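Local coordinates for uncharacterized protein (Acinetobacter baumannii, PDB 4PUX) that is of unknown function but folds as an antiparallel beta-barrel of the DUF3237 family, in the AOC barrel clan, at residues E82-A87 against P131-L136. Residues are numbered along the deposited sequence; the frame is centred on the assembly and turned at random.
With EDO (1,2-ethanediol), chain E; EDO (1,2-ethanediol), chain B.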
ATOM      1  N   GLU A  82      10.564  10.352  -5.279  1.00  9.00           N
ATOM      2  CA  GLU A  82      11.257  11.411  -6.022  1.00  9.37           C
ATOM      3  C   GLU A  82      10.542  11.590  -7.361  1.00  7.84           C
ATOM      4  O   GLU A  82      10.540  10.698  -8.197  1.00  9.68           O
ATOM      5  CB  GLU A  82      12.740  11.125  -6.232  1.00 10.40           C
ATOM      6  CG  GLU A  82      13.473  12.235  -6.991  1.00 11.17           C
ATOM      7  CD  GLU A  82      14.934  11.934  -7.346  1.00 13.70           C
ATOM      8  OE1 GLU A  82      15.246  10.796  -7.704  1.00 17.16           O
ATOM      9  OE2 GLU A  82      15.763  12.890  -7.406  1.00 18.77           O
ATOM     10  N   THR A  83       9.868  12.738  -7.542  1.00  8.26           N
ATOM     11  CA  THR A  83       9.169  12.953  -8.793  1.00  8.69           C
ATOM     12  C   THR A  83      10.151  13.171  -9.952  1.00  9.31           C
ATOM     13  O   THR A  83      11.336  13.486  -9.755  1.00  9.21           O
ATOM     14  CB  THR A  83       8.195  14.194  -8.732  1.00  9.82           C
ATOM     15  OG1 THR A  83       8.971  15.399  -8.603  1.00 10.09           O
ATOM     16  CG2 THR A  83       7.221  13.999  -7.592  1.00 10.25           C
ATOM     17  N   ASP A  84       9.635  13.003 -11.166  1.00 10.42           N
ATOM     18  CA  ASP A  84      10.425  13.239 -12.373  1.00 10.27           C
ATOM     19  C   ASP A  84      11.081  14.628 -12.425  1.00 11.01           C
ATOM     20  O   ASP A  84      12.188  14.761 -12.919  1.00 12.96           O
ATOM     21  CB  ASP A  84       9.617  12.906 -13.650  1.00 11.00           C
ATOM     22  CG  ASP A  84       8.337  13.754 -13.834  1.00 12.08           C
ATOM     23  OD1 ASP A  84       7.933  14.526 -12.938  1.00 13.00           O
ATOM     24  OD2 ASP A  84       7.751  13.622 -14.954  1.00 14.93           O
ATOM     25  N   ASP A  85      10.399  15.647 -11.863  1.00 11.11           N
ATOM     26  CA  ASP A  85      10.925  17.004 -11.785  1.00 12.71           C
ATOM     27  C   ASP A  85      11.681  17.364 -10.486  1.00 13.09           C
ATOM     28  O   ASP A  85      11.937  18.555 -10.232  1.00 16.79           O
ATOM     29  CB  ASP A  85       9.883  18.072 -12.196  1.00 13.16           C
ATOM     30  CG  ASP A  85       8.568  18.003 -11.430  1.00 15.33           C
ATOM     31  OD1 ASP A  85       8.287  17.065 -10.673  1.00 13.61           O
ATOM     32  OD2 ASP A  85       7.772  18.970 -11.595  1.00 24.64           O
ATOM     33  N   GLY A  86      11.951  16.352  -9.636  1.00 10.65           N
ATOM     34  CA  GLY A  86      12.886  16.496  -8.524  1.00 11.70           C
ATOM     35  C   GLY A  86      12.333  16.785  -7.141  1.00 13.76           C
ATOM     36  O   GLY A  86      13.114  16.995  -6.201  1.00 16.91           O
ATOM     37  N   ALA A  87      11.022  16.765  -6.978  1.00 10.79           N
ATOM     38  CA  ALA A  87      10.412  16.963  -5.657  1.00 10.19           C
ATOM     39  C   ALA A  87      10.470  15.669  -4.813  1.00 11.35           C
ATOM     40  O   ALA A  87      10.391  14.558  -5.366  1.00 10.65           O
ATOM     41  CB  ALA A  87       8.951  17.406  -5.807  1.00 11.74           C
ATOM     42  N   PRO A 131       5.539  23.315  -4.077  1.00 13.49           N
ATOM     43  CA  PRO A 131       4.219  23.914  -4.341  1.00 15.23           C
ATOM     44  C   PRO A 131       3.387  23.149  -5.376  1.00 14.40           C
ATOM     45  O   PRO A 131       2.171  23.158  -5.312  1.00 15.03           O
ATOM     46  CB  PRO A 131       4.570  25.307  -4.834  1.00 17.21           C
ATOM     47  CG  PRO A 131       5.870  25.624  -4.184  1.00 18.69           C
ATOM     48  CD  PRO A 131       6.619  24.315  -4.188  1.00 13.86           C
ATOM     49  N   LYS A 132       4.051  22.448  -6.291  1.00 13.24           N
ATOM     50  CA  LYS A 132       3.354  21.689  -7.309  1.00 14.02           C
ATOM     51  C   LYS A 132       2.580  20.489  -6.715  1.00 14.23           C
ATOM     52  O   LYS A 132       1.520  20.114  -7.224  1.00 17.97           O
ATOM     53  CB  LYS A 132       4.370  21.203  -8.367  1.00 15.96           C
ATOM     54  CG  LYS A 132       3.744  20.485  -9.489  1.00 18.73           C
ATOM     55  CD  LYS A 132       4.693  20.276 -10.625  1.00 22.12           C
ATOM     56  CE  LYS A 132       4.052  19.362 -11.650  1.00 23.20           C
ATOM     57  NZ  LYS A 132       5.021  18.953 -12.691  1.00 24.26           N
ATOM     58  N   TYR A 133       3.143  19.874  -5.669  1.00 11.50           N
ATOM     59  CA  TYR A 133       2.576  18.662  -5.098  1.00 10.89           C
ATOM     60  C   TYR A 133       2.007  18.821  -3.706  1.00 10.73           C
ATOM     61  O   TYR A 133       1.441  17.850  -3.155  1.00 10.79           O
ATOM     62  CB  TYR A 133       3.646  17.535  -5.110  1.00 11.41           C
ATOM     63  CG  TYR A 133       4.234  17.301  -6.503  1.00 10.50           C
ATOM     64  CD1 TYR A 133       3.497  16.631  -7.487  1.00 11.36           C
ATOM     65  CD2 TYR A 133       5.476  17.820  -6.855  1.00 10.27           C
ATOM     66  CE1 TYR A 133       4.002  16.438  -8.775  1.00 11.72           C
ATOM     67  CE2 TYR A 133       6.001  17.617  -8.160  1.00 12.15           C
ATOM     68  CZ  TYR A 133       5.256  16.920  -9.097  1.00 11.29           C
ATOM     69  OH  TYR A 133       5.737  16.726 -10.395  1.00 12.48           O
ATOM     70  N   SER A 134       2.000  20.058  -3.186  1.00 11.09           N
ATOM     71  CA  SER A 134       1.579  20.269  -1.793  0.60 11.47           C
ATOM     72  C   SER A 134       0.067  20.042  -1.550  1.00 10.55           C
ATOM     73  O   SER A 134      -0.353  19.846  -0.399  1.00 11.21           O
ATOM     74  CB  SER A 134       2.017  21.641  -1.281  0.60 14.65           C
ATOM     75  OG  SER A 134       1.419  22.661  -2.016  0.60 17.68           O
ATOM     76  N   TRP A 135      -0.735  20.021  -2.609  1.00  9.55           N
ATOM     77  CA  TRP A 135      -2.143  19.621  -2.469  1.00  9.95           C
ATOM     78  C   TRP A 135      -2.285  18.262  -1.809  1.00  9.65           C
ATOM     79  O   TRP A 135      -3.264  17.989  -1.088  1.00  9.84           O
ATOM     80  CB  TRP A 135      -2.879  19.651  -3.832  1.00  9.72           C
ATOM     81  CG  TRP A 135      -2.470  18.585  -4.808  1.00 10.94           C
ATOM     82  CD1 TRP A 135      -1.306  18.536  -5.544  1.00 12.02           C
ATOM     83  CD2 TRP A 135      -3.262  17.490  -5.244  1.00 13.23           C
ATOM     84  NE1 TRP A 135      -1.308  17.428  -6.370  1.00 13.09           N
ATOM     85  CE2 TRP A 135      -2.491  16.760  -6.187  1.00 13.09           C
ATOM     86  CE3 TRP A 135      -4.528  17.010  -4.888  1.00 14.48           C
ATOM     87  CZ2 TRP A 135      -2.977  15.616  -6.832  1.00 13.35           C
ATOM     88  CZ3 TRP A 135      -5.019  15.883  -5.531  1.00 19.10           C
ATOM     89  CH2 TRP A 135      -4.242  15.194  -6.489  1.00 15.57           C
ATOM     90  N   LEU A 136      -1.315  17.367  -2.036  1.00  9.61           N
ATOM     91  CA  LEU A 136      -1.358  16.049  -1.437  1.00 10.25           C
ATOM     92  C   LEU A 136      -1.198  16.027   0.084  1.00 11.33           C
ATOM     93  O   LEU A 136      -1.637  15.061   0.727  1.00 11.64           O
ATOM     94  CB  LEU A 136      -0.317  15.140  -2.076  1.00 11.21           C
ATOM     95  CG  LEU A 136      -0.469  14.845  -3.574  1.00 12.40           C
ATOM     96  CD1 LEU A 136       0.785  14.132  -4.104  1.00 14.01           C
ATOM     97  CD2 LEU A 136      -1.717  14.015  -3.770  1.00 13.89           C
TER
HETATM   98  C1  EDO E 204       9.755  20.733  -7.653  1.00 43.11           C
HETATM   99  O1  EDO E 204       9.152  21.400  -6.546  1.00 42.71           O
HETATM  100  C2  EDO E 204       8.636  20.279  -8.563  1.00 39.11           C
HETATM  101  O2  EDO E 204       8.203  21.372  -9.396  1.00 53.57           O
HETATM  102  C1  EDO B 201      12.930  10.150 -11.274  0.50 22.13           C
HETATM  103  O1  EDO B 201      14.257  10.098 -10.706  0.50 18.83           O
HETATM  104  C2  EDO B 201      13.002   9.834 -12.784  0.50 22.12           C
HETATM  105  O2  EDO B 201      11.701  10.023 -13.382  0.50 18.79           O
HETATM  106  O   HOH W   1       5.288  14.362 -11.780  1.00 13.68           O
HETATM  107  O   HOH W   2       6.879  16.899 -13.901  1.00 23.93           O
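Y133 points its phenol at the carboxylate of D85, tip to tip, and its hydroxyl OH donates to D85 OD1 over 2.6 Å. The two flat groups stand almost square to each other, planes 89° apart, with OD1 lying in the plane of the ring at its edge. T83 OG1 also donates to D85 OD1, at 2.7 Å; it arrives on the anti side while the phenol uses the syn side, the two coming from opposite faces of the carboxylate plane. Turned between its backbone N and carbonyl carbon (chi1 67°), T83 OG1 faces into the turn, where it also accepts from A87 N, and CG2 is left to lie over the Y133 ring, a CH-pi contact 4.0 Å from the centroid. T83, D85 and A87 belong to the hairpin joining strands 73-83 and 88-99 of the barrel, whose tip is a type I turn from T83 to G86; Y133 comes from the loop between strands 118-127 and 141-147, which folds against it. On the other face of the ring runs K132, its CG over the centre. Its extended chain carries NZ to D85 OD2 in a 3.0 Å salt bridge, reached from above the carboxylate plane. A87 CB packs on Y133 CD2 at 3.7 Å, and L53 and I89 also touch the tyrosine. Beside the exposed D84, one water donates to both D84 OD1 and Y133 OH, and a second donates to D84 OD1 while accepting a weak bond from K132 NZ.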